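Local coordinates for universal stress protein (Archaeoglobus fulgidus, PDB 6HCD) that is of unknown function but belongs to the universal stress protein A family and probably takes part in the cellular response to stress, at residues 33-36 with 37-40. Numbering follows the deposited sequence.
Sequences KKSD and RAER
With chi1 at 67°, the hydroxyl of S35 sits between its own backbone N and carbonyl carbon and faces the amide of A38, making S35 the N-cap of helix 36-52. This helix follows strand 27-30 in the alpha/beta fold of the universal stress proteins. The capping bond, A38 N to S35 OG at 3.0 Å, is fairly straight (161° at the hydrogen) and gives a first-turn amide the acceptor that no preceding turn can supply. Serine suits the place because its hydroxyl hangs from a single short CH2. The helical ladder starts at once, E39 N donating to S35 O and R40 N to D36 O. The small A38 methyl meets two oxygens from one side: CB is 3.4 Å from S35 OG and also touches K33 O; the same side chain touches W82 of helix 70-89.

D36 and E39 place acidic groups on the first turn, where they would probably interact favourably with the partial positive charge at the helix N-terminus, although D36 OD1 and E39 OE1 lie only 4.2 Å apart. R40 bends at chi3 (-60°), folding its guanidinium back so that one face passes over D36 O and R37 CA, both toward its rim, while NE forms a salt bridge with the terminal carboxylate of K155. Shortening R40 to alanine would take this flat group from beside D36 O and is likely to leave the K155 carboxylate without this ion-pair mate. On the E39 flank, one water donates to both acceptors, its oxygen 2.6 Å from E39 OE1 and a long 3.3 Å from D36 O.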
loop_
_atom_site.group_PDB
_atom_site.type_symbol
_atom_site.label_atom_id
_atom_site.label_comp_id
_atom_site.label_asym_id
_atom_site.label_seq_id
_atom_site.Cartn_x
_atom_site.Cartn_y
_atom_site.Cartn_z
ATOM N N LYS A 33 10.220 -2.626 15.148
ATOM C CA LYS A 33 10.883 -2.127 16.343
ATOM C C LYS A 33 10.323 -0.743 16.663
ATOM O O LYS A 33 9.541 -0.180 15.919
ATOM C CB LYS A 33 12.401 -2.102 16.142
ATOM C CG LYS A 33 12.890 -1.370 14.895
ATOM C CD LYS A 33 14.382 -1.467 14.662
ATOM C CE LYS A 33 14.948 -0.275 13.917
ATOM N NZ LYS A 33 16.398 -0.434 13.657
ATOM N N LYS A 34 10.660 -0.219 17.835
ATOM C CA LYS A 34 10.320 1.170 18.124
ATOM C C LYS A 34 11.260 2.035 17.286
ATOM O O LYS A 34 12.459 1.866 17.356
ATOM C CB LYS A 34 10.383 1.465 19.623
ATOM C CG LYS A 34 9.585 0.480 20.470
ATOM C CD LYS A 34 9.162 1.011 21.808
ATOM C CE LYS A 34 10.232 0.806 22.850
ATOM N NZ LYS A 34 10.230 -0.578 23.384
ATOM N N SER A 35 10.689 2.895 16.441
ATOM C CA SER A 35 11.448 3.718 15.508
ATOM C C SER A 35 10.542 4.841 15.011
ATOM O O SER A 35 9.301 4.746 15.120
ATOM C CB SER A 35 11.984 2.897 14.354
ATOM O OG SER A 35 10.924 2.415 13.529
ATOM N N ASP A 36 11.172 5.895 14.476
ATOM C CA ASP A 36 10.473 7.007 13.855
ATOM C C ASP A 36 9.602 6.466 12.716
ATOM O O ASP A 36 8.467 6.912 12.557
ATOM C CB ASP A 36 11.447 8.111 13.413
ATOM C CG ASP A 36 12.119 8.860 14.567
ATOM O OD1 ASP A 36 11.965 8.441 15.740
ATOM O OD2 ASP A 36 12.809 9.863 14.293
ATOM N N ARG A 37 10.114 5.507 11.938
ATOM C CA ARG A 37 9.347 4.926 10.836
ATOM C C ARG A 37 8.092 4.226 11.376
ATOM O O ARG A 37 6.987 4.412 10.838
ATOM C CB ARG A 37 10.170 3.949 9.982
ATOM C CG ARG A 37 9.379 3.416 8.794
ATOM C CD ARG A 37 10.166 2.677 7.715
ATOM N NE ARG A 37 10.438 1.300 8.111
ATOM C CZ ARG A 37 11.657 0.804 8.368
ATOM N NH1 ARG A 37 11.795 -0.465 8.709
ATOM N NH2 ARG A 37 12.725 1.585 8.321
ATOM N N ALA A 38 8.264 3.404 12.417
ATOM C CA ALA A 38 7.153 2.669 13.002
ATOM C C ALA A 38 6.068 3.655 13.453
ATOM O O ALA A 38 4.893 3.425 13.230
ATOM C CB ALA A 38 7.639 1.792 14.132
ATOM N N GLU A 39 6.483 4.780 14.043
ATOM C CA GLU A 39 5.551 5.812 14.498
ATOM C C GLU A 39 4.725 6.354 13.325
ATOM O O GLU A 39 3.527 6.559 13.480
ATOM C CB GLU A 39 6.279 6.992 15.146
ATOM C CG GLU A 39 6.827 6.734 16.521
ATOM C CD GLU A 39 7.562 7.929 17.104
ATOM O OE1 GLU A 39 7.818 8.901 16.366
ATOM O OE2 GLU A 39 7.891 7.888 18.299
ATOM N N ARG A 40 5.366 6.616 12.183
ATOM C CA ARG A 40 4.684 7.163 11.003
ATOM C C ARG A 40 3.687 6.128 10.470
ATOM O O ARG A 40 2.565 6.494 10.066
ATOM C CB ARG A 40 5.679 7.569 9.911
ATOM C CG ARG A 40 6.508 8.801 10.240
ATOM C CD ARG A 40 7.376 9.266 9.082
ATOM N NE ARG A 40 8.326 8.251 8.639
ATOM C CZ ARG A 40 9.578 8.130 9.071
ATOM N NH1 ARG A 40 10.048 8.916 10.031
ATOM N NH2 ARG A 40 10.367 7.226 8.512
HETATM O O HOH W 1 7.612 9.732 13.957
#